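Local coordinates for protein ATP-dependent DNA ligase (Mycobacterium tuberculosis, PDB 6NHX) that seals breaks in double-stranded DNA at the expense of ATP and works with Ku in the end-joining repair of double-strand breaks, at residues A[58-61]-A[62-65]; A[93-96]-A[97-100]; A[111-115]-A[116-120]; A[121-124]-A[125-128]. The protein carries 1 engineered substitution. All coordinates share one frame; numbering follows the deposited sequence.

How the contacts relate
The four contacts are short-range ones, met in series along the chain and all within the ATP-dependent ligase domain. They form two pairs. Contacts 1 and 2, with centres about 14 Å apart, are tied by Arg-98, whose NH2 lies 2.9 Å from Glu-59 O in a probable hydrogen bond. Contacts 3 and 4, with centres about 10 Å apart, join where Arg-127 CD packs 3.3 Å from Leu-119 O. Contacts 2 and 4 lie on opposite sides of the chain's centre, about 18 Å between nearest atoms. The bound ATP comes within about 7 Å of the side chain of Arg-128 in contact 4 and about 10 Å of that of Gln-96 in contact 2.

Contact 1: A[58-61]-A[62-65]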
ATOM      1  N   ALA A  58     -13.675  13.991   3.094  1.00 36.62           N
ATOM      2  CA  ALA A  58     -13.062  15.301   2.919  1.00 40.57           C
ATOM      3  C   ALA A  58     -11.582  15.213   2.570  1.00 35.51           C
ATOM      4  O   ALA A  58     -11.020  16.190   2.067  1.00 41.22           O
ATOM      5  CB  ALA A  58     -13.269  16.163   4.166  1.00 40.33           C
ATOM      6  N   GLU A  59     -10.945  14.069   2.808  1.00 30.35           N
ATOM      7  CA  GLU A  59      -9.525  13.938   2.510  1.00 30.94           C
ATOM      8  C   GLU A  59      -9.239  13.705   1.030  1.00 33.38           C
ATOM      9  O   GLU A  59      -8.075  13.786   0.623  1.00 28.75           O
ATOM     10  CB  GLU A  59      -8.897  12.817   3.345  1.00 33.20           C
ATOM     11  CG  GLU A  59      -8.972  13.035   4.851  1.00 36.60           C
ATOM     12  CD  GLU A  59      -8.345  11.897   5.640  1.00 46.18           C
ATOM     13  OE1 GLU A  59      -8.031  10.850   5.037  1.00 51.96           O
ATOM     14  OE2 GLU A  59      -8.167  12.049   6.867  1.00 52.44           O
ATOM     15  N   TYR A  60     -10.255  13.431   0.214  1.00 30.24           N
ATOM     16  CA  TYR A  60     -10.061  13.102  -1.198  1.00 32.09           C
ATOM     17  C   TYR A  60     -11.018  13.897  -2.072  1.00 37.05           C
ATOM     18  O   TYR A  60     -11.971  13.341  -2.633  1.00 40.12           O
ATOM     19  CB  TYR A  60     -10.240  11.605  -1.451  1.00 28.02           C
ATOM     20  CG  TYR A  60      -9.312  10.716  -0.667  1.00 26.49           C
ATOM     21  CD1 TYR A  60      -8.109  10.293  -1.214  1.00 31.41           C
ATOM     22  CD2 TYR A  60      -9.639  10.291   0.617  1.00 24.92           C
ATOM     23  CE1 TYR A  60      -7.256   9.469  -0.511  1.00 27.57           C
ATOM     24  CE2 TYR A  60      -8.788   9.461   1.329  1.00 24.01           C
ATOM     25  CZ  TYR A  60      -7.596   9.061   0.758  1.00 24.48           C
ATOM     26  OH  TYR A  60      -6.739   8.236   1.450  1.00 27.00           O
ATOM     27  N   PRO A  61     -10.780  15.204  -2.228  1.00 36.06           N
ATOM     28  CA  PRO A  61     -11.588  15.981  -3.181  1.00 39.98           C
ATOM     29  C   PRO A  61     -11.380  15.565  -4.624  1.00 38.89           C
ATOM     30  O   PRO A  61     -12.266  15.807  -5.453  1.00 46.45           O
ATOM     31  CB  PRO A  61     -11.119  17.423  -2.943  1.00 38.43           C
ATOM     32  CG  PRO A  61      -9.718  17.265  -2.448  1.00 34.72           C
ATOM     33  CD  PRO A  61      -9.740  16.030  -1.589  1.00 31.60           C
ATOM     34  N   GLN A  62     -10.238  14.950  -4.948  1.00 39.99           N
ATOM     35  CA  GLN A  62     -10.018  14.436  -6.296  1.00 44.04           C
ATOM     36  C   GLN A  62     -11.087  13.427  -6.688  1.00 44.24           C
ATOM     37  O   GLN A  62     -11.440  13.321  -7.868  1.00 54.27           O
ATOM     38  CB  GLN A  62      -8.645  13.769  -6.383  1.00 45.36           C
ATOM     39  CG  GLN A  62      -7.457  14.696  -6.178  1.00 50.05           C
ATOM     40  CD  GLN A  62      -6.972  14.703  -4.743  1.00 53.10           C
ATOM     41  OE1 GLN A  62      -7.655  14.212  -3.839  1.00 46.36           O
ATOM     42  NE2 GLN A  62      -5.783  15.256  -4.523  1.00 55.20           N
ATOM     43  N   LEU A  63     -11.616  12.684  -5.719  1.00 36.52           N
ATOM     44  CA  LEU A  63     -12.544  11.597  -5.982  1.00 33.41           C
ATOM     45  C   LEU A  63     -14.001  12.031  -5.930  1.00 36.45           C
ATOM     46  O   LEU A  63     -14.889  11.172  -5.959  1.00 32.26           O
ATOM     47  CB  LEU A  63     -12.301  10.449  -4.997  1.00 29.94           C
ATOM     48  CG  LEU A  63     -10.877   9.886  -4.983  1.00 30.60           C
ATOM     49  CD1 LEU A  63     -10.815   8.665  -4.087  1.00 26.61           C
ATOM     50  CD2 LEU A  63     -10.416   9.549  -6.391  1.00 26.21           C
ATOM     51  N   ARG A  64     -14.265  13.339  -5.854  1.00 42.30           N
ATOM     52  CA  ARG A  64     -15.645  13.814  -5.864  1.00 39.11           C
ATOM     53  C   ARG A  64     -16.315  13.525  -7.195  1.00 35.85           C
ATOM     54  O   ARG A  64     -17.513  13.221  -7.244  1.00 35.84           O
ATOM     55  CB  ARG A  64     -15.689  15.318  -5.612  1.00 43.13           C
ATOM     56  CG  ARG A  64     -15.326  15.728  -4.218  1.00 49.56           C
ATOM     57  CD  ARG A  64     -15.518  17.216  -4.060  1.00 50.44           C
ATOM     58  NE  ARG A  64     -15.080  17.664  -2.749  1.00 49.94           N
ATOM     59  CZ  ARG A  64     -14.542  18.852  -2.517  1.00 49.32           C
ATOM     60  NH1 ARG A  64     -14.375  19.708  -3.515  1.00 48.75           N
ATOM     61  NH2 ARG A  64     -14.164  19.177  -1.290  1.00 52.49           N
ATOM     62  N   ALA A  65     -15.563  13.636  -8.287  1.00 33.63           N
ATOM     63  CA  ALA A  65     -16.100  13.421  -9.624  1.00 38.95           C
ATOM     64  C   ALA A  65     -16.279  11.948  -9.960  1.00 39.02           C
ATOM     65  O   ALA A  65     -16.764  11.641 -11.054  1.00 43.00           O
ATOM     66  CB  ALA A  65     -15.190  14.079 -10.665  1.00 39.53           C
TER
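Pro-61 and Arg-64 meet side chain to side chain and backbone to backbone. The backbone amide of Arg-64 donates to Pro-61 O over 3.2 Å in a nearly straight bond (165°). One residue earlier the same pattern is repeated: Leu-63 N gives its hydrogen to Tyr-60 O, also at 3.2 Å but more bent (150°). In both cases the donor stands well above the plane of the carbonyl, as is usual in such tightly wound turns. Two successive bonds from residue i+3 back to residue i make a short 3-10 helix, here part of the connection between strands 45-50 and 74-82 of the ligase domain. Proline suits its early position in such a turn, because its ring nitrogen has no hydrogen to offer and its ring already holds phi at a helical value. The ring also serves as a platform: Arg-64 CG stands beside its backbone N (chi1 -70°), and the extended chain then runs alongside Pro-61 and lays the guanidinium face against Pro-61 CB, 3.7 Å from its plane. Gln-62 lies beside the proline, its chain bent at chi2, which brings OE1 to 3.6 Å from Pro-61 CD, a packing contact. Its NE2 has a weak hydrogen bond to Thr-102 O. On the buried side, Leu-63 CG rests 4.0 Å from Tyr-60 CB, and both side chains reach Leu-37 of strand 35-42, a suitable setting for a branched aliphatic and an aromatic residue. Just before the turn, Glu-59 O accepts a hydrogen bond from Arg-98 NH2.

Contact 2: A[93-96]-A[97-100]; sequences SQMQ and NRGR
Met-95 and Arg-98 lie alongside each other at the C-terminal end of helix 92-96, where the chain leaves the helical path at Asn-97 and enters the loop leading to strand 105-114. Two backbone hydrogen bonds finish the helix. Asn-97 N reaches Ser-93 O at 2.9 Å, the i+4 to i spacing of an alpha-helix, although its angle is only 137°. Arg-98 N then turns to Met-95 O at 3.2 Å, an i+3 to i bond that tightens the last turn. Water extends this polar network: one molecule donates to Met-95 O and accepts from Arg-98 NE, so that this carbonyl receives two bonds, while a second donates to both Gln-96 O and Arg-98 O. Polar ends also reach outward. Arg-98 has Glu-59 as its partner, and Gln-96 NE2 donates to Leu-295 O, joining this helix end to strand 291-295 in the C-terminal, OB-type region. The packing is carried by the long, flexible chains of Met-95 and Arg-98, which point the same way. Arg-98 CG stands between its backbone N and carbonyl carbon (chi1 69°), which brings CG to 3.3 Å from Met-95 O. The Met-95 side chain, about 7 Å from that of Asp-33, a probable manganese ligand, is buried against Tyr-35 and Val-83; it bends at chi2 and chi3, and its SD comes 3.6 Å from Arg-98 NE.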
ATOM      1  N   SER A  93       4.838   5.706  -1.498  1.00 15.60           N
ATOM      2  CA  SER A  93       5.505   6.903  -0.994  1.00 16.26           C
ATOM      3  C   SER A  93       4.963   8.157  -1.671  1.00 19.44           C
ATOM      4  O   SER A  93       4.842   9.205  -1.030  1.00 18.60           O
ATOM      5  CB  SER A  93       7.026   6.800  -1.136  1.00 20.18           C
ATOM      6  OG  SER A  93       7.439   6.731  -2.488  1.00 31.33           O
ATOM      7  N   GLN A  94       4.617   8.079  -2.964  1.00 13.86           N
ATOM      8  CA  GLN A  94       4.037   9.258  -3.597  1.00 16.12           C
ATOM      9  C   GLN A  94       2.637   9.550  -3.080  1.00 18.24           C
ATOM     10  O   GLN A  94       2.253  10.720  -2.973  1.00 18.49           O
ATOM     11  CB  GLN A  94       4.073   9.151  -5.123  1.00 19.39           C
ATOM     12  CG  GLN A  94       5.506   9.101  -5.631  1.00 23.05           C
ATOM     13  CD  GLN A  94       5.640   9.352  -7.111  1.00 41.31           C
ATOM     14  OE1 GLN A  94       4.850  10.084  -7.708  1.00 46.44           O
ATOM     15  NE2 GLN A  94       6.657   8.750  -7.716  1.00 44.94           N
ATOM     16  N   MET A  95       1.870   8.514  -2.746  1.00 14.19           N
ATOM     17  CA  MET A  95       0.597   8.727  -2.072  1.00 15.39           C
ATOM     18  C   MET A  95       0.802   9.363  -0.702  1.00 17.19           C
ATOM     19  O   MET A  95       0.167  10.369  -0.366  1.00 17.88           O
ATOM     20  CB  MET A  95      -0.161   7.406  -1.956  1.00 18.14           C
ATOM     21  CG  MET A  95      -1.354   7.477  -1.033  1.00 18.98           C
ATOM     22  SD  MET A  95      -2.608   8.650  -1.579  1.00 22.10           S
ATOM     23  CE  MET A  95      -3.254   7.820  -3.010  1.00 22.70           C
ATOM     24  N   GLN A  96       1.712   8.801   0.097  1.00 18.24           N
ATOM     25  CA  GLN A  96       1.958   9.313   1.440  1.00 19.36           C
ATOM     26  C   GLN A  96       2.450  10.752   1.426  1.00 22.38           C
ATOM     27  O   GLN A  96       2.196  11.504   2.375  1.00 30.64           O
ATOM     28  CB  GLN A  96       3.004   8.423   2.107  1.00 20.55           C
ATOM     29  CG  GLN A  96       2.574   7.845   3.408  1.00 28.45           C
ATOM     30  CD  GLN A  96       3.656   7.006   4.050  1.00 21.39           C
ATOM     31  OE1 GLN A  96       4.813   6.995   3.611  1.00 21.16           O
ATOM     32  NE2 GLN A  96       3.275   6.278   5.078  1.00 26.36           N
ATOM     33  N   ASN A  97       3.161  11.155   0.377  1.00 17.57           N
ATOM     34  CA  ASN A  97       3.725  12.490   0.289  1.00 18.93           C
ATOM     35  C   ASN A  97       2.987  13.369  -0.708  1.00 22.19           C
ATOM     36  O   ASN A  97       3.553  14.343  -1.205  1.00 25.26           O
ATOM     37  CB  ASN A  97       5.217  12.419  -0.045  1.00 24.11           C
ATOM     38  CG  ASN A  97       6.038  11.803   1.083  1.00 27.65           C
ATOM     39  OD1 ASN A  97       6.474  12.505   1.987  1.00 31.10           O
ATOM     40  ND2 ASN A  97       6.258  10.498   1.024  1.00 21.03           N
ATOM     41  N   ARG A  98       1.735  13.047  -1.005  1.00 19.54           N
ATOM     42  CA  ARG A  98       1.023  13.792  -2.029  1.00 19.12           C
ATOM     43  C   ARG A  98       0.757  15.212  -1.568  1.00 26.03           C
ATOM     44  O   ARG A  98       0.618  15.495  -0.375  1.00 21.86           O
ATOM     45  CB  ARG A  98      -0.285  13.100  -2.398  1.00 18.86           C
ATOM     46  CG  ARG A  98      -1.352  13.113  -1.331  1.00 20.19           C
ATOM     47  CD  ARG A  98      -2.536  12.315  -1.832  1.00 23.84           C
ATOM     48  NE  ARG A  98      -3.535  12.039  -0.804  1.00 30.37           N
ATOM     49  CZ  ARG A  98      -4.700  12.669  -0.713  1.00 40.07           C
ATOM     50  NH1 ARG A  98      -5.008  13.621  -1.587  1.00 42.92           N
ATOM     51  NH2 ARG A  98      -5.556  12.352   0.250  1.00 39.97           N
ATOM     52  N   GLY A  99       0.714  16.119  -2.544  1.00 22.84           N
ATOM     53  CA  GLY A  99       0.359  17.490  -2.317  1.00 22.57           C
ATOM     54  C   GLY A  99      -0.957  17.838  -2.977  1.00 23.41           C
ATOM     55  O   GLY A  99      -1.654  16.976  -3.518  1.00 23.59           O
ATOM     56  N   ARG A 100      -1.279  19.135  -2.945  1.00 23.89           N
ATOM     57  CA  ARG A 100      -2.571  19.598  -3.436  1.00 24.12           C
ATOM     58  C   ARG A 100      -2.696  19.506  -4.954  1.00 27.73           C
ATOM     59  O   ARG A 100      -3.814  19.531  -5.471  1.00 28.56           O
ATOM     60  CB  ARG A 100      -2.828  21.030  -2.953  1.00 28.74           C
TER
HETATM   61  O   HOH W   1      -2.095  10.910   1.201  1.00 30.09           O
HETATM   62  O   HOH W   2       0.322  14.122   2.355  1.00 39.79           O

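Contact 3: A[111-115]-A[116-120]; sequences LLYLD and GRALL
The ring of Tyr-113 folds back over the turn of its own hairpin, bringing OH to 3.2 Å from Gly-116 CA, while Arg-117 N lies over one ring face toward the rim. With CG anti to the backbone N (chi1 177°), the ring follows the chain toward the turn. That turn, Leu-114 to Arg-117, is type I', and Gly-116 suits its positive phi of 98°, where a side chain would collide with Asp-115 O. Leu-114 and Arg-117 form the antiparallel hydrogen-bonded pair that closes it, each amide reaching the other's carbonyl oxygen at 2.9 Å; Tyr-113 and Ala-118 follow as a non-hydrogen-bonded pair. Beyond the paired strands, Leu-119 N also bonds Leu-112 O. The bent arginine chain lays NH2 3.8 Å from Leu-114 CD2. Leucines suit the buried side: Leu-119 CD1 meets Leu-111 CG at 3.7 Å and lies 3.5 Å from Leu-111 O, a buried carbonyl with no polar partner in the model. Asp-115 engages His-73 ND1 and His-74 N. The hairpin adds short strand 117-118 as an outermost strand of the antiparallel sheet, with Leu-112 and Tyr-113 making a classic bulge opposite Val-76 of strand 74-82, and Leu-111 and Arg-117 packing on helix 124-136.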
ATOM      1  N   LEU A 111     -17.173  -4.981  -6.010  1.00 12.99           N
ATOM      2  CA  LEU A 111     -18.481  -4.345  -6.067  1.00 13.21           C
ATOM      3  C   LEU A 111     -19.315  -5.018  -4.994  1.00 14.60           C
ATOM      4  O   LEU A 111     -19.519  -6.242  -5.042  1.00 15.65           O
ATOM      5  CB  LEU A 111     -19.111  -4.566  -7.443  1.00 15.32           C
ATOM      6  CG  LEU A 111     -20.508  -3.972  -7.653  1.00 14.28           C
ATOM      7  CD1 LEU A 111     -20.475  -2.445  -7.587  1.00 16.62           C
ATOM      8  CD2 LEU A 111     -21.071  -4.423  -8.991  1.00 21.22           C
ATOM      9  N   LEU A 112     -19.733  -4.249  -3.991  1.00 12.48           N
ATOM     10  CA  LEU A 112     -20.421  -4.816  -2.837  1.00 13.33           C
ATOM     11  C   LEU A 112     -21.914  -4.544  -2.825  1.00 14.04           C
ATOM     12  O   LEU A 112     -22.642  -5.199  -2.067  1.00 15.79           O
ATOM     13  CB  LEU A 112     -19.821  -4.272  -1.534  1.00 15.27           C
ATOM     14  CG  LEU A 112     -18.297  -4.365  -1.416  1.00 15.80           C
ATOM     15  CD1 LEU A 112     -17.845  -3.937  -0.031  1.00 17.76           C
ATOM     16  CD2 LEU A 112     -17.794  -5.773  -1.758  1.00 16.94           C
ATOM     17  N   TYR A 113     -22.385  -3.603  -3.632  1.00 13.69           N
ATOM     18  CA  TYR A 113     -23.794  -3.266  -3.696  1.00 12.77           C
ATOM     19  C   TYR A 113     -24.008  -2.582  -5.032  1.00 15.93           C
ATOM     20  O   TYR A 113     -23.194  -1.743  -5.442  1.00 15.37           O
ATOM     21  CB  TYR A 113     -24.158  -2.322  -2.549  1.00 15.05           C
ATOM     22  CG  TYR A 113     -25.595  -1.853  -2.557  1.00 14.87           C
ATOM     23  CD1 TYR A 113     -25.989  -0.753  -3.315  1.00 16.25           C
ATOM     24  CD2 TYR A 113     -26.560  -2.492  -1.786  1.00 16.31           C
ATOM     25  CE1 TYR A 113     -27.279  -0.328  -3.319  1.00 18.03           C
ATOM     26  CE2 TYR A 113     -27.867  -2.064  -1.779  1.00 16.94           C
ATOM     27  CZ  TYR A 113     -28.223  -0.978  -2.555  1.00 17.28           C
ATOM     28  OH  TYR A 113     -29.509  -0.512  -2.579  1.00 21.21           O
ATOM     29  N   LEU A 114     -25.089  -2.956  -5.706  1.00 13.84           N
ATOM     30  CA  LEU A 114     -25.406  -2.383  -7.013  1.00 15.51           C
ATOM     31  C   LEU A 114     -26.916  -2.248  -7.133  1.00 16.63           C
ATOM     32  O   LEU A 114     -27.619  -3.260  -7.252  1.00 17.30           O
ATOM     33  CB  LEU A 114     -24.848  -3.277  -8.119  1.00 17.47           C
ATOM     34  CG  LEU A 114     -25.219  -2.964  -9.570  1.00 27.60           C
ATOM     35  CD1 LEU A 114     -24.653  -1.632  -9.949  1.00 25.99           C
ATOM     36  CD2 LEU A 114     -24.697  -4.047 -10.497  1.00 30.92           C
ATOM     37  N   ASP A 115     -27.397  -1.005  -7.083  1.00 16.93           N
ATOM     38  CA  ASP A 115     -28.762  -0.658  -7.500  1.00 18.49           C
ATOM     39  C   ASP A 115     -29.811  -1.568  -6.861  1.00 19.25           C
ATOM     40  O   ASP A 115     -30.695  -2.115  -7.529  1.00 20.20           O
ATOM     41  CB  ASP A 115     -28.899  -0.636  -9.026  1.00 23.22           C
ATOM     42  CG  ASP A 115     -28.009   0.407  -9.666  1.00 24.97           C
ATOM     43  OD1 ASP A 115     -27.400   0.125 -10.719  1.00 32.35           O
ATOM     44  OD2 ASP A 115     -27.867   1.500  -9.089  1.00 21.17           O
ATOM     45  N   GLY A 116     -29.705  -1.733  -5.542  1.00 17.31           N
ATOM     46  CA  GLY A 116     -30.674  -2.493  -4.783  1.00 15.88           C
ATOM     47  C   GLY A 116     -30.269  -3.915  -4.504  1.00 15.48           C
ATOM     48  O   GLY A 116     -31.019  -4.625  -3.822  1.00 16.73           O
ATOM     49  N   ARG A 117     -29.128  -4.357  -5.015  1.00 15.39           N
ATOM     50  CA  ARG A 117     -28.650  -5.713  -4.792  1.00 14.71           C
ATOM     51  C   ARG A 117     -27.373  -5.660  -3.969  1.00 17.19           C
ATOM     52  O   ARG A 117     -26.324  -5.222  -4.457  1.00 16.99           O
ATOM     53  CB  ARG A 117     -28.399  -6.451  -6.102  1.00 16.10           C
ATOM     54  CG  ARG A 117     -29.676  -6.868  -6.795  1.00 25.78           C
ATOM     55  CD  ARG A 117     -29.717  -6.338  -8.193  1.00 29.67           C
ATOM     56  NE  ARG A 117     -28.662  -6.934  -9.003  1.00 36.23           N
ATOM     57  CZ  ARG A 117     -28.064  -6.318 -10.014  1.00 38.75           C
ATOM     58  NH1 ARG A 117     -28.419  -5.083 -10.338  1.00 30.29           N
ATOM     59  NH2 ARG A 117     -27.115  -6.940 -10.700  1.00 41.27           N
ATOM     60  N   ALA A 118     -27.461  -6.124  -2.728  1.00 14.84           N
ATOM     61  CA  ALA A 118     -26.289  -6.318  -1.888  1.00 13.95           C
ATOM     62  C   ALA A 118     -25.568  -7.599  -2.304  1.00 14.68           C
ATOM     63  O   ALA A 118     -26.211  -8.637  -2.495  1.00 16.12           O
ATOM     64  CB  ALA A 118     -26.750  -6.406  -0.435  1.00 16.67           C
ATOM     65  N   LEU A 119     -24.239  -7.531  -2.441  1.00 13.71           N
ATOM     66  CA  LEU A 119     -23.474  -8.585  -3.106  1.00 15.55           C
ATOM     67  C   LEU A 119     -22.505  -9.340  -2.197  1.00 14.48           C
ATOM     68  O   LEU A 119     -21.664 -10.083  -2.707  1.00 16.72           O
ATOM     69  CB  LEU A 119     -22.704  -8.026  -4.308  1.00 14.39           C
ATOM     70  CG  LEU A 119     -23.600  -7.296  -5.292  1.00 14.80           C
ATOM     71  CD1 LEU A 119     -22.744  -6.640  -6.360  1.00 19.31           C
ATOM     72  CD2 LEU A 119     -24.637  -8.226  -5.931  1.00 20.92           C
ATOM     73  N   LEU A 120     -22.596  -9.184  -0.876  1.00 14.21           N
ATOM     74  CA  LEU A 120     -21.608  -9.811  -0.001  1.00 16.23           C
ATOM     75  C   LEU A 120     -21.604 -11.329  -0.124  1.00 18.89           C
ATOM     76  O   LEU A 120     -20.544 -11.956  -0.001  1.00 18.46           O
ATOM     77  CB  LEU A 120     -21.846  -9.387   1.445  1.00 17.76           C
ATOM     78  CG  LEU A 120     -21.794  -7.875   1.696  1.00 17.38           C
ATOM     79  CD1 LEU A 120     -22.011  -7.597   3.178  1.00 24.58           C
ATOM     80  CD2 LEU A 120     -20.481  -7.252   1.205  1.00 19.43           C
TER

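Contact 4: A[121-124]-A[125-128]; sequences GTRY and QDRR
Arg-123 O receives Arg-127 N at 3.0 Å and, more weakly, Asp-126 N, while Arg-128 N bonds to Tyr-124 O at 2.9 Å, so the first turn of helix 124-136 closes from Arg-123 at the N-cap position. The side chain of Arg-127 curls back along this turn. A bend at chi3 (-56°) returns its guanidinium to the preceding loop, where NH1 donates to Thr-122 O over 2.7 Å, with the oxygen close to the guanidinium plane. The same group has Tyr-124 CA over one face, and it is gripped further by Asp-110 through a salt bridge from NE and by Ser-172 O through NH1. These several partners fix its rotation, and arginine suits the place because its flat head can donate in several directions at once. Thr-122 lays CG2 3.6 Å from Asp-126 CB, with its methyl covering the start of the helix. Arg-123 and Asp-126 run side by side, but their charged atoms remain beyond salt-bridge range. A water joins them, donating to Asp-126 OD2 and accepting from Arg-123 NH1 and Arg-123 N. One turn on, Arg-128 CG stands over the face of the Tyr-124 ring, 3.5 Å from its centroid, in a CH-pi contact. Arg-128 NH2 bonds Pro-143 O. The backbone bonds thus form a helical first turn that side chains tie to the preceding loop, and the hydrogen bond of Tyr-124 OH to Glu-29, a residue of the ATP pocket, is consistent with a second-shell place beside the nucleotide.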
ATOM      1  N   GLY A 121     -22.760 -11.938  -0.354  1.00 17.72           N
ATOM      2  CA  GLY A 121     -22.860 -13.376  -0.484  1.00 19.94           C
ATOM      3  C   GLY A 121     -22.749 -13.882  -1.898  1.00 15.96           C
ATOM      4  O   GLY A 121     -22.869 -15.092  -2.136  1.00 23.23           O
ATOM      5  N   THR A 122     -22.555 -12.983  -2.855  1.00 17.76           N
ATOM      6  CA  THR A 122     -22.359 -13.356  -4.246  1.00 15.14           C
ATOM      7  C   THR A 122     -20.891 -13.727  -4.453  1.00 17.80           C
ATOM      8  O   THR A 122     -19.997 -13.088  -3.894  1.00 18.89           O
ATOM      9  CB  THR A 122     -22.746 -12.170  -5.128  1.00 17.41           C
ATOM     10  OG1 THR A 122     -24.153 -11.930  -4.949  1.00 23.22           O
ATOM     11  CG2 THR A 122     -22.456 -12.446  -6.588  1.00 18.57           C
ATOM     12  N   ARG A 123     -20.642 -14.774  -5.238  1.00 15.78           N
ATOM     13  CA  ARG A 123     -19.275 -15.258  -5.426  1.00 14.94           C
ATOM     14  C   ARG A 123     -18.436 -14.213  -6.157  1.00 13.39           C
ATOM     15  O   ARG A 123     -18.930 -13.492  -7.036  1.00 14.73           O
ATOM     16  CB  ARG A 123     -19.287 -16.525  -6.269  1.00 17.10           C
ATOM     17  CG  ARG A 123     -19.914 -17.728  -5.591  1.00 31.94           C
ATOM     18  CD  ARG A 123     -20.300 -18.772  -6.624  1.00 45.61           C
ATOM     19  NE  ARG A 123     -21.159 -19.808  -6.062  1.00 51.68           N
ATOM     20  CZ  ARG A 123     -22.488 -19.765  -6.062  1.00 47.22           C
ATOM     21  NH1 ARG A 123     -23.129 -18.734  -6.596  1.00 39.01           N
ATOM     22  NH2 ARG A 123     -23.180 -20.754  -5.527  1.00 52.07           N
ATOM     23  N   TYR A 124     -17.140 -14.164  -5.799  1.00 13.93           N
ATOM     24  CA  TYR A 124     -16.228 -13.197  -6.391  1.00 13.07           C
ATOM     25  C   TYR A 124     -16.338 -13.175  -7.907  1.00 13.86           C
ATOM     26  O   TYR A 124     -16.369 -12.107  -8.520  1.00 14.33           O
ATOM     27  CB  TYR A 124     -14.793 -13.538  -5.967  1.00 13.49           C
ATOM     28  CG  TYR A 124     -13.739 -12.742  -6.703  1.00 14.59           C
ATOM     29  CD1 TYR A 124     -13.268 -11.530  -6.198  1.00 13.60           C
ATOM     30  CD2 TYR A 124     -13.230 -13.188  -7.920  1.00 14.47           C
ATOM     31  CE1 TYR A 124     -12.322 -10.788  -6.878  1.00 11.90           C
ATOM     32  CE2 TYR A 124     -12.283 -12.448  -8.621  1.00 17.59           C
ATOM     33  CZ  TYR A 124     -11.823 -11.254  -8.084  1.00 13.58           C
ATOM     34  OH  TYR A 124     -10.885 -10.526  -8.788  1.00 18.23           O
ATOM     35  N   GLN A 125     -16.373 -14.354  -8.533  1.00 15.32           N
ATOM     36  CA  GLN A 125     -16.385 -14.415  -9.991  1.00 17.50           C
ATOM     37  C   GLN A 125     -17.565 -13.632 -10.554  1.00 15.91           C
ATOM     38  O   GLN A 125     -17.441 -12.944 -11.576  1.00 18.80           O
ATOM     39  CB  GLN A 125     -16.458 -15.877 -10.422  1.00 25.16           C
ATOM     40  CG  GLN A 125     -16.586 -16.095 -11.916  1.00 35.94           C
ATOM     41  CD  GLN A 125     -16.111 -17.472 -12.326  1.00 44.61           C
ATOM     42  OE1 GLN A 125     -14.977 -17.848 -12.047  1.00 37.69           O
ATOM     43  NE2 GLN A 125     -16.983 -18.236 -12.977  1.00 53.26           N
ATOM     44  N   ASP A 126     -18.706 -13.695  -9.870  1.00 15.98           N
ATOM     45  CA  ASP A 126     -19.908 -13.006 -10.336  1.00 17.07           C
ATOM     46  C   ASP A 126     -19.881 -11.522  -9.985  1.00 17.67           C
ATOM     47  O   ASP A 126     -20.336 -10.694 -10.780  1.00 15.27           O
ATOM     48  CB  ASP A 126     -21.149 -13.676  -9.749  1.00 17.07           C
ATOM     49  CG  ASP A 126     -21.251 -15.138 -10.124  1.00 29.74           C
ATOM     50  OD1 ASP A 126     -20.986 -15.457 -11.297  1.00 24.45           O
ATOM     51  OD2 ASP A 126     -21.604 -15.964  -9.251  1.00 29.94           O
ATOM     52  N   ARG A 127     -19.377 -11.161  -8.796  1.00 14.98           N
ATOM     53  CA  ARG A 127     -19.212  -9.745  -8.482  1.00 12.71           C
ATOM     54  C   ARG A 127     -18.305  -9.067  -9.507  1.00 13.12           C
ATOM     55  O   ARG A 127     -18.564  -7.929  -9.925  1.00 15.24           O
ATOM     56  CB  ARG A 127     -18.641  -9.550  -7.081  1.00 14.71           C
ATOM     57  CG  ARG A 127     -19.421 -10.232  -5.957  1.00 14.48           C
ATOM     58  CD  ARG A 127     -19.044  -9.654  -4.589  1.00 14.37           C
ATOM     59  NE  ARG A 127     -17.598  -9.727  -4.306  1.00 12.02           N
ATOM     60  CZ  ARG A 127     -16.964 -10.753  -3.748  1.00 11.97           C
ATOM     61  NH1 ARG A 127     -17.620 -11.853  -3.411  1.00 13.98           N
ATOM     62  NH2 ARG A 127     -15.659 -10.680  -3.536  1.00 13.33           N
ATOM     63  N   ARG A 128     -17.244  -9.763  -9.934  1.00 15.96           N
ATOM     64  CA  ARG A 128     -16.303  -9.200 -10.891  1.00 16.04           C
ATOM     65  C   ARG A 128     -16.981  -8.914 -12.223  1.00 15.45           C
ATOM     66  O   ARG A 128     -16.767  -7.857 -12.821  1.00 18.50           O
ATOM     67  CB  ARG A 128     -15.128 -10.157 -11.086  1.00 21.87           C
ATOM     68  CG  ARG A 128     -14.063 -10.068 -10.028  1.00 33.99           C
ATOM     69  CD  ARG A 128     -13.308  -8.735  -9.986  1.00 34.84           C
ATOM     70  NE  ARG A 128     -12.735  -8.339 -11.269  1.00 26.15           N
ATOM     71  CZ  ARG A 128     -11.722  -7.482 -11.403  1.00 21.21           C
ATOM     72  NH1 ARG A 128     -11.159  -6.945 -10.329  1.00 24.23           N
ATOM     73  NH2 ARG A 128     -11.286  -7.155 -12.611  1.00 20.10           N
TER
HETATM   74  O   HOH W   3     -22.686 -16.063  -6.751  1.00 20.76           O